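Alpha-glucosidase (Bacteroides thetaiotaomicron, PDB 5XFM) hydrolyses glycosidic bonds as a calcium-containing glycoside hydrolase of family 97, acting as a bifunctional beta-L-arabinopyranosidase and alpha-galactosidase. Local coordinates at residues 142-147 with 232-237; 195-200 with 221-226. The protein carries 1 engineered substitution. One frame throughout, in Å; residues are numbered along the deposited sequence.

Contact 1: 142-147 with 232-237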
loop_
_atom_site.group_PDB
_atom_site.type_symbol
_atom_site.label_atom_id
_atom_site.label_comp_id
_atom_site.label_asym_id
_atom_site.label_seq_id
_atom_site.Cartn_x
_atom_site.Cartn_y
_atom_site.Cartn_z
ATOM N N GLU A 142 -10.353 -21.101 2.705
ATOM C CA GLU A 142 -9.895 -20.809 4.059
ATOM C C GLU A 142 -11.084 -20.484 4.955
ATOM O O GLU A 142 -11.997 -19.765 4.549
ATOM C CB GLU A 142 -8.877 -19.659 4.078
ATOM C CG GLU A 142 -7.431 -20.119 3.943
ATOM C CD GLU A 142 -6.420 -18.984 3.995
ATOM O OE1 GLU A 142 -6.315 -18.294 5.033
ATOM O OE2 GLU A 142 -5.714 -18.785 2.983
ATOM N N GLN A 143 -11.092 -21.065 6.149
ATOM C CA GLN A 143 -12.085 -20.738 7.164
ATOM C C GLN A 143 -11.584 -19.552 7.997
ATOM O O GLN A 143 -12.344 -18.935 8.744
ATOM C CB GLN A 143 -12.367 -21.961 8.040
ATOM C CG GLN A 143 -13.287 -21.728 9.227
ATOM C CD GLN A 143 -13.844 -23.027 9.778
ATOM O OE1 GLN A 143 -14.835 -23.551 9.274
ATOM N NE2 GLN A 143 -13.197 -23.562 10.806
ATOM N N THR A 144 -10.294 -19.250 7.850
ATOM C CA THR A 144 -9.616 -18.171 8.576
ATOM C C THR A 144 -10.483 -16.929 8.705
ATOM O O THR A 144 -10.977 -16.394 7.707
ATOM C CB THR A 144 -8.296 -17.775 7.877
ATOM O OG1 THR A 144 -7.516 -18.947 7.606
ATOM C CG2 THR A 144 -7.490 -16.799 8.734
ATOM N N GLY A 145 -10.659 -16.462 9.935
ATOM C CA GLY A 145 -11.568 -15.355 10.185
ATOM C C GLY A 145 -11.100 -14.343 11.215
ATOM O O GLY A 145 -10.072 -14.517 11.872
ATOM N N PHE A 146 -11.858 -13.258 11.312
ATOM C CA PHE A 146 -11.628 -12.183 12.265
ATOM C C PHE A 146 -12.977 -11.724 12.828
ATOM O O PHE A 146 -13.816 -11.180 12.098
ATOM C CB PHE A 146 -10.883 -11.023 11.600
ATOM C CG PHE A 146 -9.686 -11.459 10.804
ATOM C CD1 PHE A 146 -9.810 -11.807 9.469
ATOM C CD2 PHE A 146 -8.439 -11.547 11.397
ATOM C CE1 PHE A 146 -8.713 -12.219 8.743
ATOM C CE2 PHE A 146 -7.336 -11.962 10.672
ATOM C CZ PHE A 146 -7.476 -12.298 9.346
ATOM N N ARG A 147 -13.191 -11.980 14.113
ATOM C CA ARG A 147 -14.429 -11.623 14.790
ATOM C C ARG A 147 -14.174 -10.475 15.761
ATOM O O ARG A 147 -13.186 -10.484 16.487
ATOM C CB ARG A 147 -15.010 -12.831 15.522
ATOM C CG ARG A 147 -16.393 -12.594 16.076
ATOM C CD ARG A 147 -16.929 -13.784 16.863
ATOM N NE ARG A 147 -16.912 -15.052 16.132
ATOM C CZ ARG A 147 -17.975 -15.557 15.508
ATOM N NH1 ARG A 147 -19.109 -14.875 15.493
ATOM N NH2 ARG A 147 -17.908 -16.724 14.877
ATOM N N TYR A 232 -15.660 -11.545 9.861
ATOM C CA TYR A 232 -15.145 -11.383 8.509
ATOM C C TYR A 232 -14.270 -12.573 8.172
ATOM O O TYR A 232 -13.372 -12.897 8.923
ATOM C CB TYR A 232 -14.336 -10.092 8.379
ATOM C CG TYR A 232 -15.145 -8.850 8.632
ATOM C CD1 TYR A 232 -15.325 -8.373 9.920
ATOM C CD2 TYR A 232 -15.739 -8.161 7.584
ATOM C CE1 TYR A 232 -16.067 -7.244 10.161
ATOM C CE2 TYR A 232 -16.475 -7.026 7.815
ATOM C CZ TYR A 232 -16.639 -6.570 9.107
ATOM O OH TYR A 232 -17.387 -5.444 9.354
ATOM N N THR A 233 -14.539 -13.224 7.048
ATOM C CA THR A 233 -13.798 -14.414 6.652
ATOM C C THR A 233 -12.873 -14.128 5.470
ATOM O O THR A 233 -13.204 -13.348 4.573
ATOM C CB THR A 233 -14.762 -15.558 6.305
ATOM O OG1 THR A 233 -15.508 -15.897 7.476
ATOM C CG2 THR A 233 -14.010 -16.794 5.823
ATOM N N VAL A 234 -11.695 -14.736 5.495
ATOM C CA VAL A 234 -10.769 -14.650 4.381
ATOM C C VAL A 234 -11.405 -15.273 3.143
ATOM O O VAL A 234 -11.777 -16.447 3.149
ATOM C CB VAL A 234 -9.444 -15.360 4.693
ATOM C CG1 VAL A 234 -8.562 -15.420 3.433
ATOM C CG2 VAL A 234 -8.727 -14.650 5.835
ATOM N N ALA A 235 -11.559 -14.474 2.093
ATOM C CA ALA A 235 -12.173 -14.948 0.864
ATOM C C ALA A 235 -11.156 -14.989 -0.269
ATOM O O ALA A 235 -10.296 -14.110 -0.368
ATOM C CB ALA A 235 -13.358 -14.060 0.483
ATOM N N PHE A 236 -11.271 -15.998 -1.130
ATOM C CA PHE A 236 -10.400 -16.131 -2.290
ATOM C C PHE A 236 -10.992 -15.325 -3.453
ATOM O O PHE A 236 -12.152 -14.910 -3.381
ATOM C CB PHE A 236 -10.235 -17.610 -2.661
ATOM C CG PHE A 236 -9.387 -18.388 -1.698
ATOM C CD1 PHE A 236 -8.604 -17.737 -0.755
ATOM C CD2 PHE A 236 -9.396 -19.777 -1.714
ATOM C CE1 PHE A 236 -7.834 -18.454 0.142
ATOM C CE2 PHE A 236 -8.627 -20.499 -0.819
ATOM C CZ PHE A 236 -7.846 -19.836 0.109
ATOM N N PRO A 237 -10.205 -15.090 -4.525
ATOM C CA PRO A 237 -10.727 -14.278 -5.634
ATOM C C PRO A 237 -11.984 -14.851 -6.286
ATOM O O PRO A 237 -12.248 -16.051 -6.196
ATOM C CB PRO A 237 -9.560 -14.247 -6.637
ATOM C CG PRO A 237 -8.594 -15.302 -6.180
ATOM C CD PRO A 237 -8.781 -15.419 -4.707
#

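Contact 2: 195-200 with 221-226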
loop_
_atom_site.group_PDB
_atom_site.type_symbol
_atom_site.label_atom_id
_atom_site.label_comp_id
_atom_site.label_asym_id
_atom_site.label_seq_id
_atom_site.Cartn_x
_atom_site.Cartn_y
_atom_site.Cartn_z
ATOM N N PHE A 195 -8.052 -5.680 1.319
ATOM C CA PHE A 195 -7.060 -5.321 2.332
ATOM C C PHE A 195 -6.383 -4.002 1.992
ATOM O O PHE A 195 -6.344 -3.613 0.824
ATOM C CB PHE A 195 -6.006 -6.434 2.480
ATOM C CG PHE A 195 -6.531 -7.699 3.105
ATOM C CD1 PHE A 195 -7.228 -7.662 4.306
ATOM C CD2 PHE A 195 -6.322 -8.926 2.493
ATOM C CE1 PHE A 195 -7.706 -8.825 4.887
ATOM C CE2 PHE A 195 -6.801 -10.093 3.066
ATOM C CZ PHE A 195 -7.495 -10.042 4.266
ATOM N N PRO A 196 -5.874 -3.291 3.015
ATOM C CA PRO A 196 -6.040 -3.625 4.436
ATOM C C PRO A 196 -7.346 -3.066 4.983
ATOM O O PRO A 196 -7.993 -2.237 4.332
ATOM C CB PRO A 196 -4.821 -2.969 5.089
ATOM C CG PRO A 196 -4.574 -1.755 4.233
ATOM C CD PRO A 196 -4.902 -2.199 2.823
ATOM N N CYS A 197 -7.728 -3.519 6.169
ATOM C CA CYS A 197 -9.029 -3.185 6.724
ATOM C C CYS A 197 -8.909 -2.665 8.151
ATOM O O CYS A 197 -8.401 -3.360 9.026
ATOM C CB CYS A 197 -9.928 -4.415 6.684
ATOM S SG CYS A 197 -10.164 -5.066 5.030
ATOM N N LEU A 198 -9.396 -1.449 8.382
ATOM C CA LEU A 198 -9.240 -0.795 9.677
ATOM C C LEU A 198 -10.511 -0.885 10.521
ATOM O O LEU A 198 -11.613 -0.642 10.046
ATOM C CB LEU A 198 -8.836 0.675 9.494
ATOM C CG LEU A 198 -8.569 1.453 10.790
ATOM C CD1 LEU A 198 -7.428 0.815 11.604
ATOM C CD2 LEU A 198 -8.265 2.906 10.512
ATOM N N PHE A 199 -10.335 -1.232 11.787
ATOM C CA PHE A 199 -11.437 -1.367 12.722
ATOM C C PHE A 199 -11.161 -0.567 13.982
ATOM O O PHE A 199 -10.052 -0.586 14.512
ATOM C CB PHE A 199 -11.673 -2.829 13.082
ATOM C CG PHE A 199 -12.068 -3.693 11.919
ATOM C CD1 PHE A 199 -11.106 -4.245 11.090
ATOM C CD2 PHE A 199 -13.400 -3.989 11.682
ATOM C CE1 PHE A 199 -11.468 -5.058 10.029
ATOM C CE2 PHE A 199 -13.766 -4.802 10.627
ATOM C CZ PHE A 199 -12.798 -5.336 9.798
ATOM N N ARG A 200 -12.171 0.171 14.430
ATOM C CA ARG A 200 -12.105 0.857 15.706
ATOM C C ARG A 200 -12.884 0.064 16.747
ATOM O O ARG A 200 -14.085 -0.184 16.588
ATOM C CB ARG A 200 -12.645 2.282 15.593
ATOM C CG ARG A 200 -12.678 3.029 16.922
ATOM C CD ARG A 200 -12.946 4.515 16.727
ATOM N NE ARG A 200 -14.324 4.806 16.356
ATOM C CZ ARG A 200 -15.326 4.895 17.224
ATOM N NH1 ARG A 200 -15.098 4.696 18.519
ATOM N NH2 ARG A 200 -16.555 5.175 16.795
ATOM N N SER A 221 -5.852 -12.487 -1.296
ATOM C CA SER A 221 -7.121 -12.674 -0.602
ATOM C C SER A 221 -7.722 -11.345 -0.161
ATOM O O SER A 221 -7.090 -10.293 -0.278
ATOM C CB SER A 221 -6.947 -13.602 0.602
ATOM O OG SER A 221 -6.788 -14.946 0.183
ATOM N N ARG A 222 -8.945 -11.410 0.351
ATOM C CA ARG A 222 -9.665 -10.221 0.795
ATOM C C ARG A 222 -10.598 -10.604 1.942
ATOM O O ARG A 222 -10.619 -11.763 2.361
ATOM C CB ARG A 222 -10.466 -9.615 -0.348
ATOM C CG ARG A 222 -11.696 -10.422 -0.674
ATOM C CD ARG A 222 -12.438 -9.891 -1.860
ATOM N NE ARG A 222 -13.628 -10.693 -2.096
ATOM C CZ ARG A 222 -13.638 -11.802 -2.817
ATOM N NH1 ARG A 222 -12.515 -12.236 -3.364
ATOM N NH2 ARG A 222 -14.765 -12.480 -2.976
ATOM N N LEU A 223 -11.356 -9.644 2.465
ATOM C CA LEU A 223 -12.354 -9.973 3.483
ATOM C C LEU A 223 -13.743 -10.123 2.867
ATOM O O LEU A 223 -14.115 -9.381 1.944
ATOM C CB LEU A 223 -12.384 -8.918 4.602
ATOM C CG LEU A 223 -11.229 -8.930 5.610
ATOM C CD1 LEU A 223 -11.508 -8.009 6.796
ATOM C CD2 LEU A 223 -10.908 -10.342 6.073
ATOM N N SER A 224 -14.490 -11.113 3.352
ATOM C CA SER A 224 -15.879 -11.303 2.937
ATOM C C SER A 224 -16.777 -10.218 3.519
ATOM O O SER A 224 -16.333 -9.354 4.274
ATOM C CB SER A 224 -16.411 -12.667 3.382
ATOM O OG SER A 224 -16.510 -12.747 4.798
ATOM N N ASP A 225 -18.054 -10.265 3.161
ATOM C CA ASP A 225 -19.050 -9.497 3.887
ATOM C C ASP A 225 -19.134 -10.063 5.308
ATOM O O ASP A 225 -18.671 -11.182 5.568
ATOM C CB ASP A 225 -20.415 -9.563 3.198
ATOM C CG ASP A 225 -20.551 -8.549 2.073
ATOM O OD1 ASP A 225 -20.696 -8.967 0.905
ATOM O OD2 ASP A 225 -20.558 -7.336 2.363
ATOM N N VAL A 226 -19.683 -9.276 6.228
ATOM C CA VAL A 226 -19.884 -9.736 7.590
ATOM C C VAL A 226 -20.878 -10.875 7.594
ATOM O O VAL A 226 -21.752 -10.954 6.730
ATOM C CB VAL A 226 -20.420 -8.639 8.523
ATOM C CG1 VAL A 226 -20.300 -9.065 9.986
ATOM C CG2 VAL A 226 -19.683 -7.392 8.312
HETATM O O HOH W 1 -8.008 -7.708 -0.946
#

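Contact 1: 142-147 with 232-237
Glu142 runs across Phe236 at about a right angle. Its carboxylate meets the rim of the phenyl ring, with Glu142 OE2 in the ring plane and 3.6 Å from Phe236 CE1. Carboxylate and ring planes are 73° apart. The same oxygen forms a salt bridge with Arg261 and a hydrogen bond with Tyr218, so the buried carboxylate is probably balanced by partners outside the two segments. An alanine in place of Glu142 would probably leave Arg261 without this countercharge and open a gap beside the Phe236 ring and Val234 CG1. Thr144 and Val234 lie side by side and point the same way, with Thr144 CB 3.8 Å from Val234 CG2. Thr144 OG1 is hydrogen-bonded to the Tyr126 hydroxyl. The backbones here form an antiparallel pair within the N-terminal domain of family 97, where strand 231-235 lies beside strand 136-147. Phe146 and Tyr232 are a hydrogen-bonded pair joined by two bonds, and Val234 N adds a nearly straight one to Thr144 O (2.9 Å, 175°). Gly145 and Thr233 form the non-hydrogen-bonded pair, with CA atoms 4.3 Å apart. With CG anti to its carbonyl carbon (chi1 -48°), Phe146 slants across Val234 on the face shared with Tyr232, and Phe146 CE1 lies 3.8 Å from Val234 CG2. The Tyr232 ring turns its edge to Phe146 O. Beyond this pair, Leu223 touches both aromatic side chains.

Contact 2: 195-200 with 221-226
Phe195 makes the broadest contact, with its ring set against Ser221, Arg222 and Leu223. Phe195 CD2 lies 3.2 Å from Ser221 O. Phe195 CE2 lies 3.7 Å from Arg222 CA. At the opposite edge of the ring, Phe195 CE1 is 3.6 Å from Leu223 CG. The Phe195 and Leu223 side chains cross at about a right angle, and Leu223 N sits over one ring face, offset toward the rim. With CG anti to the carbonyl carbon (chi1 -69°), the ring comes nearer 221-226. A water links the backbones: it accepts from Phe195 N at 3.0 Å and donates to Ser221 O at 2.8 Å. Ser221 O also accepts from Arg439. The peptide bond between Phe195 and Pro196 is cis. Strand 197-200 belongs to a large antiparallel sheet of the N-terminal domain, between strands 206-212 and 153-156. Strand 222-223 belongs to a second sheet, so the side chains here pack between two sheets. The CB of Cys197 is directed at 221-226, and Cys197 SG lies 3.7 Å from Leu223 CD1. Phe199 brings its ring edge to the same methyl, with Phe199 CZ 4.2 Å from Leu223 CD1. The Phe199 ring is also stacked with Phe148 and meets Tyr232 edge-to-face.

Overall arrangement
Both contacts are buried, and both lie in the N-terminal domain, with centres about 9 Å apart. Contact 1 joins two neighbouring strands of one sheet, so backbone hydrogen bonds carry much of it. Contact 2 joins strands of two different sheets. It rests on apolar side chains and one bridging water. Strand 222-223 pairs with strand 231-235 and so connects the two: Thr233 O meets Ser224 N at 2.9 Å, and Ala235 N meets Arg222 O at 2.9 Å, both probable hydrogen bonds. Contact 1 also holds a buried carboxylate with outside partners, whereas the side chains that meet in contact 2 are mainly apolar.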